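PDB 4ZXH: Abbfa_003403 from Acinetobacter baumannii, which is a four-domain nonribosomal peptide synthetase that probably activates an amino acid, condenses it on a phosphopantetheine arm and releases the product. Local coordinates for residues S37-V42 and E398-I403; R31-C36 and Q225-S230. All coordinates share one frame; numbering follows the deposited sequence.

Interaction 1: residues S37-V42 and E398-I403; sequences SAYNMV and EGQLDI. With PNS (4'-phosphopantetheine), chain B.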
loop_
_atom_site.group_PDB
_atom_site.type_symbol
_atom_site.label_atom_id
_atom_site.label_comp_id
_atom_site.label_asym_id
_atom_site.label_seq_id
_atom_site.Cartn_x
_atom_site.Cartn_y
_atom_site.Cartn_z
ATOM N N SER A 37 18.243 10.023 -3.454
ATOM C CA SER A 37 19.094 10.873 -4.266
ATOM C C SER A 37 18.262 11.683 -5.252
ATOM O O SER A 37 18.785 12.419 -6.091
ATOM C CB SER A 37 20.095 10.040 -5.028
ATOM O OG SER A 37 19.449 9.429 -6.111
ATOM N N ALA A 38 16.952 11.552 -5.148
ATOM C CA ALA A 38 16.086 12.148 -6.143
ATOM C C ALA A 38 16.203 13.676 -6.193
ATOM O O ALA A 38 15.728 14.288 -7.148
ATOM C CB ALA A 38 14.641 11.728 -5.892
ATOM N N TYR A 39 16.821 14.286 -5.183
ATOM C CA TYR A 39 16.973 15.746 -5.161
ATOM C C TYR A 39 18.444 16.214 -5.261
ATOM O O TYR A 39 18.779 17.336 -4.885
ATOM C CB TYR A 39 16.311 16.317 -3.901
ATOM C CG TYR A 39 14.823 16.163 -3.940
ATOM C CD1 TYR A 39 14.034 17.047 -4.675
ATOM C CD2 TYR A 39 14.194 15.105 -3.286
ATOM C CE1 TYR A 39 12.655 16.891 -4.741
ATOM C CE2 TYR A 39 12.814 14.940 -3.349
ATOM C CZ TYR A 39 12.052 15.839 -4.085
ATOM O OH TYR A 39 10.683 15.698 -4.143
ATOM N N ASN A 40 19.305 15.341 -5.776
ATOM C CA ASN A 40 20.681 15.680 -6.119
ATOM C C ASN A 40 20.777 16.362 -7.476
ATOM O O ASN A 40 20.932 15.675 -8.483
ATOM C CB ASN A 40 21.545 14.419 -6.170
ATOM C CG ASN A 40 21.775 13.801 -4.818
ATOM O OD1 ASN A 40 21.047 14.055 -3.869
ATOM N ND2 ASN A 40 22.795 12.971 -4.729
ATOM N N MET A 41 20.682 17.691 -7.523
ATOM C CA MET A 41 20.876 18.393 -8.786
ATOM C C MET A 41 22.325 18.210 -9.288
ATOM O O MET A 41 23.303 18.270 -8.512
ATOM C CB MET A 41 20.570 19.872 -8.648
ATOM C CG MET A 41 19.413 20.212 -7.741
ATOM S SD MET A 41 18.989 21.941 -7.787
ATOM C CE MET A 41 18.509 22.072 -9.497
ATOM N N VAL A 42 22.454 17.981 -10.586
ATOM C CA VAL A 42 23.745 17.697 -11.181
ATOM C C VAL A 42 23.899 18.410 -12.499
ATOM O O VAL A 42 23.105 18.197 -13.419
ATOM C CB VAL A 42 23.957 16.177 -11.456
ATOM C CG1 VAL A 42 25.310 15.954 -12.153
ATOM C CG2 VAL A 42 23.855 15.371 -10.188
ATOM N N GLU A 398 16.191 11.646 -10.220
ATOM C CA GLU A 398 15.217 10.634 -10.593
ATOM C C GLU A 398 14.469 10.101 -9.378
ATOM O O GLU A 398 15.064 9.872 -8.320
ATOM C CB GLU A 398 15.898 9.498 -11.355
ATOM C CG GLU A 398 16.448 9.962 -12.673
ATOM C CD GLU A 398 17.263 8.908 -13.389
ATOM O OE1 GLU A 398 17.947 8.120 -12.702
ATOM O OE2 GLU A 398 17.253 8.901 -14.647
ATOM N N GLY A 399 13.159 9.933 -9.532
ATOM C CA GLY A 399 12.333 9.302 -8.518
ATOM C C GLY A 399 11.670 10.242 -7.528
ATOM O O GLY A 399 11.376 9.857 -6.391
ATOM N N GLN A 400 11.433 11.476 -7.942
ATOM C CA GLN A 400 10.740 12.408 -7.074
ATOM C C GLN A 400 9.278 12.049 -6.998
ATOM O O GLN A 400 8.691 12.048 -5.915
ATOM C CB GLN A 400 10.896 13.839 -7.575
ATOM C CG GLN A 400 12.281 14.387 -7.363
ATOM C CD GLN A 400 12.458 15.711 -8.044
ATOM O OE1 GLN A 400 11.519 16.222 -8.663
ATOM N NE2 GLN A 400 13.663 16.292 -7.925
ATOM N N LEU A 401 8.707 11.733 -8.160
ATOM C CA LEU A 401 7.292 11.412 -8.282
ATOM C C LEU A 401 7.092 10.091 -8.999
ATOM O O LEU A 401 8.055 9.387 -9.270
ATOM C CB LEU A 401 6.562 12.525 -9.016
ATOM C CG LEU A 401 6.590 13.902 -8.349
ATOM C CD1 LEU A 401 5.893 14.909 -9.263
ATOM C CD2 LEU A 401 5.934 13.846 -6.959
ATOM N N ASP A 402 5.841 9.747 -9.288
ATOM C CA ASP A 402 5.540 8.529 -10.030
ATOM C C ASP A 402 5.949 8.727 -11.473
ATOM O O ASP A 402 6.543 7.838 -12.100
ATOM C CB ASP A 402 4.054 8.174 -9.949
ATOM C CG ASP A 402 3.671 7.541 -8.629
ATOM O OD1 ASP A 402 4.479 7.596 -7.680
ATOM O OD2 ASP A 402 2.556 6.979 -8.541
ATOM N N ILE A 403 5.621 9.914 -11.977
ATOM C CA ILE A 403 5.930 10.351 -13.334
ATOM C C ILE A 403 6.259 11.838 -13.295
ATOM O O ILE A 403 5.591 12.600 -12.585
ATOM C CB ILE A 403 4.741 10.147 -14.305
ATOM C CG1 ILE A 403 4.326 8.694 -14.394
ATOM C CG2 ILE A 403 5.105 10.554 -15.698
ATOM C CD1 ILE A 403 3.041 8.515 -15.181
HETATM O O23 PNS B . 3.316 14.733 5.103
HETATM P P24 PNS B . 3.803 16.060 5.625
HETATM O O25 PNS B . 2.837 16.930 6.382
HETATM O O27 PNS B . 4.283 16.874 4.317
HETATM C C28 PNS B . 5.240 16.311 3.426
HETATM C C29 PNS B . 5.545 17.320 2.333
HETATM C C30 PNS B . 6.041 18.575 3.055
HETATM C C31 PNS B . 4.268 17.614 1.545
HETATM C C32 PNS B . 6.593 16.735 1.375
HETATM O O33 PNS B . 6.194 15.387 1.078
HETATM C C34 PNS B . 6.714 17.582 0.122
HETATM O O35 PNS B . 7.074 18.758 0.159
HETATM N N36 PNS B . 6.431 17.022 -1.045
HETATM C C37 PNS B . 6.515 17.752 -2.300
HETATM C C38 PNS B . 7.532 17.032 -3.186
HETATM C C39 PNS B . 8.238 18.030 -4.051
HETATM O O40 PNS B . 8.524 19.139 -3.623
HETATM N N41 PNS B . 8.501 17.592 -5.274
HETATM C C42 PNS B . 9.168 18.290 -6.346
HETATM C C43 PNS B . 8.849 17.405 -7.533
HETATM S S44 PNS B . 7.439 18.128 -8.383
#
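Q400 and Y39 form the heart of this contact, a glutamine laid over a tyrosine ring beside the phosphopantetheine thiol. Q400 starts with CG beside its backbone N (chi1 -72°) and then runs out extended, so that its CG and amide cross the ring obliquely. Q400 CG makes a CH-pi contact 3.9 Å from the centroid of the Y39 ring, displaced toward the rim, and the plane of the amide beyond it is tilted 13° from that of the ring. Q400 NE2, 3.4 Å from Y39 CD1 on the CD1-CE1 side of the ring, donates a hydrogen bond of 3.0 Å to A38 O. The N-H points fairly straight at the oxygen (151°) but meets it from above the carbonyl plane. A weak bond from the same NE2 to Q397 OE1 helps hold the amide in its rotation. Alongside, A38 CB is turned into the 398-403 loop and packs 3.1 Å from E398 O, then against the backbone of G399.

The packing loosens away from this patch. S37, partly exposed, only skirts the loop, and residues 40-42 diverge from it toward partly exposed V42. On the other flank lies the phosphopantetheine arm: Y39 OH approaches PNS N41 at 3.1 Å, Q400 OE1 lies 3.1 Å from PNS C43, and L401 CD1 reaches PNS S44 at 3.7 Å. Y39, Q400 and L401 belong to the pocket of the bound phosphopantetheine, consistent with the tunnel by which a carrier arm enters a condensation domain. E398 CB points away from the 37-42 segment, and its carboxylate is hydrogen-bonded to S231 and salt-bridged to K116 and R395. Around the Y39-Q400 pair, helix 21-32 packs on Y39 through I26 and I29, strand 138-146 through H146, and strand 356-360 meets Q400 through F359.

Interaction 2: residues R31-C36 and Q225-S230; sequences RLEPTC and QQHKGS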
loop_
_atom_site.group_PDB
_atom_site.type_symbol
_atom_site.label_atom_id
_atom_site.label_comp_id
_atom_site.label_asym_id
_atom_site.label_seq_id
_atom_site.Cartn_x
_atom_site.Cartn_y
_atom_site.Cartn_z
ATOM N N ARG A 31 15.264 13.318 5.225
ATOM C CA ARG A 31 15.290 12.627 6.530
ATOM C C ARG A 31 14.443 11.367 6.484
ATOM O O ARG A 31 14.796 10.342 7.057
ATOM C CB ARG A 31 14.796 13.522 7.677
ATOM C CG ARG A 31 15.857 14.434 8.220
ATOM C CD ARG A 31 17.041 13.642 8.747
ATOM N NE ARG A 31 16.970 13.478 10.192
ATOM C CZ ARG A 31 17.524 14.325 11.053
ATOM N NH1 ARG A 31 18.188 15.368 10.588
ATOM N NH2 ARG A 31 17.421 14.136 12.363
ATOM N N LEU A 32 13.311 11.461 5.809
ATOM C CA LEU A 32 12.366 10.365 5.769
ATOM C C LEU A 32 12.982 9.147 5.083
ATOM O O LEU A 32 12.830 8.021 5.544
ATOM C CB LEU A 32 11.106 10.807 5.056
ATOM C CG LEU A 32 9.885 9.936 5.235
ATOM C CD1 LEU A 32 9.503 9.899 6.715
ATOM C CD2 LEU A 32 8.777 10.519 4.387
ATOM N N GLU A 33 13.702 9.377 3.991
ATOM C CA GLU A 33 14.368 8.281 3.295
ATOM C C GLU A 33 15.832 8.649 3.032
ATOM O O GLU A 33 16.142 9.262 2.021
ATOM C CB GLU A 33 13.623 7.957 1.989
ATOM C CG GLU A 33 14.242 6.846 1.188
ATOM C CD GLU A 33 14.689 5.695 2.062
ATOM O OE1 GLU A 33 13.819 5.012 2.662
ATOM O OE2 GLU A 33 15.922 5.506 2.182
ATOM N N PRO A 34 16.738 8.298 3.961
ATOM C CA PRO A 34 18.105 8.824 3.869
ATOM C C PRO A 34 18.888 8.397 2.634
ATOM O O PRO A 34 19.786 9.142 2.263
ATOM C CB PRO A 34 18.758 8.289 5.139
ATOM C CG PRO A 34 17.638 8.205 6.102
ATOM C CD PRO A 34 16.485 7.696 5.281
ATOM N N THR A 35 18.547 7.280 1.993
ATOM C CA THR A 35 19.236 6.874 0.758
ATOM C C THR A 35 18.698 7.586 -0.489
ATOM O O THR A 35 19.101 7.291 -1.610
ATOM C CB THR A 35 19.133 5.361 0.499
ATOM O OG1 THR A 35 17.880 5.072 -0.132
ATOM C CG2 THR A 35 19.273 4.582 1.779
ATOM N N CYS A 36 17.784 8.519 -0.291
ATOM C CA CYS A 36 17.208 9.251 -1.403
ATOM C C CYS A 36 18.263 10.078 -2.127
ATOM O O CYS A 36 19.069 10.753 -1.502
ATOM C CB CYS A 36 16.076 10.147 -0.901
ATOM S SG CYS A 36 15.167 11.075 -2.159
ATOM N N GLN A 225 7.853 4.376 -0.327
ATOM C CA GLN A 225 8.473 4.983 -1.504
ATOM C C GLN A 225 10.008 4.963 -1.439
ATOM O O GLN A 225 10.567 5.471 -0.477
ATOM C CB GLN A 225 7.954 6.419 -1.607
ATOM C CG GLN A 225 8.111 7.145 -2.917
ATOM C CD GLN A 225 7.496 8.530 -2.812
ATOM O OE1 GLN A 225 7.016 8.907 -1.734
ATOM N NE2 GLN A 225 7.514 9.301 -3.918
ATOM N N GLN A 226 10.677 4.398 -2.451
ATOM C CA GLN A 226 12.148 4.254 -2.450
ATOM C C GLN A 226 12.921 5.253 -3.340
ATOM O O GLN A 226 14.166 5.251 -3.359
ATOM C CB GLN A 226 12.534 2.836 -2.885
ATOM C CG GLN A 226 12.211 1.756 -1.883
ATOM C CD GLN A 226 12.915 1.984 -0.566
ATOM O OE1 GLN A 226 14.141 2.105 -0.518
ATOM N NE2 GLN A 226 12.141 2.065 0.514
ATOM N N HIS A 227 12.184 6.090 -4.069
ATOM C CA HIS A 227 12.756 7.129 -4.917
ATOM C C HIS A 227 13.773 6.581 -5.909
ATOM O O HIS A 227 14.795 7.214 -6.172
ATOM C CB HIS A 227 13.395 8.236 -4.067
ATOM C CG HIS A 227 12.432 8.916 -3.145
ATOM N ND1 HIS A 227 11.543 9.878 -3.574
ATOM C CD2 HIS A 227 12.197 8.751 -1.823
ATOM C CE1 HIS A 227 10.809 10.287 -2.557
ATOM N NE2 HIS A 227 11.186 9.619 -1.481
ATOM N N LYS A 228 13.499 5.400 -6.446
ATOM C CA LYS A 228 14.261 4.899 -7.589
ATOM C C LYS A 228 13.564 5.347 -8.871
ATOM O O LYS A 228 12.368 5.123 -9.046
ATOM C CB LYS A 228 14.374 3.365 -7.576
ATOM C CG LYS A 228 15.036 2.742 -6.358
ATOM C CD LYS A 228 15.409 1.293 -6.675
ATOM C CE LYS A 228 15.930 0.529 -5.464
ATOM N NZ LYS A 228 14.837 0.231 -4.490
ATOM N N GLY A 229 14.291 5.973 -9.780
ATOM C CA GLY A 229 13.680 6.349 -11.039
ATOM C C GLY A 229 14.583 6.137 -12.232
ATOM O O GLY A 229 15.726 5.688 -12.093
ATOM N N SER A 230 14.067 6.472 -13.408
ATOM C CA SER A 230 14.858 6.454 -14.623
ATOM C C SER A 230 14.353 7.560 -15.533
ATOM O O SER A 230 13.372 8.224 -15.206
ATOM C CB SER A 230 14.779 5.092 -15.308
ATOM O OG SER A 230 15.496 5.116 -16.528
#
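H227 reaches across from a backbone with positive phi (54°) to the turn that follows helix 21-32, joining it to the residues leading into strand 229-235 of the condensation domain. Its CB already touches the other segment, 3.9 Å from C36 SG. With CG beside the backbone N (chi1 -60°), the imidazole is then swung under the sulfur: C36 SG sits over one face, 3.6 Å from H227 CG and 3.9 Å from the ring centroid, 23° off the normal and shifted toward the rim. H227 CD2 has E33 CG at its edge, 4.1 Å away, while Q225 CG lies over the opposite face. On the other side of CG from CD2, ND1 is hydrogen-bonded to G399 O.

E33 runs past the histidine in the opposite direction. E33 OE2 is gripped twice inside its own type I turn, by T35 N at 3.2 Å on its anti lone pair and by T35 OG1 from above the carboxylate plane. E33 OE1 and Q226 NE2, 4.0 Å apart, do not bond; that amide binds V224 O.

No hydrogen bond or salt bridge joins the two segments, so sulfur-aromatic and van der Waals contact carries the junction. Because a carbonyl can only accept, the imidazole probably bears its proton on ND1, whereas E33 OE1, 6.7 Å from H227 NE2, would exert at most a weak pull on its charge.

Both interactions lie in the condensation domain, their centres about 8 Å apart, and their segments alternate along the chain: 31-36, 37-42, 225-230, 398-403. The first two are continuous, carrying helix 21-32 into strand 40-49 of the six-strand sheet. The later two lead into strands 229-235 and 403-411, which belong to one four-strand sheet. A probable hydrogen bond of 2.8 Å from H227 ND1 to G399 O links the contacts directly, and E398 packs on G229 and S230. One connection after a helix thus meets two loops of the other half of the domain, beside the phosphopantetheine that interaction 1 touches and that lies about 7 Å from the Q225 side chain of interaction 2.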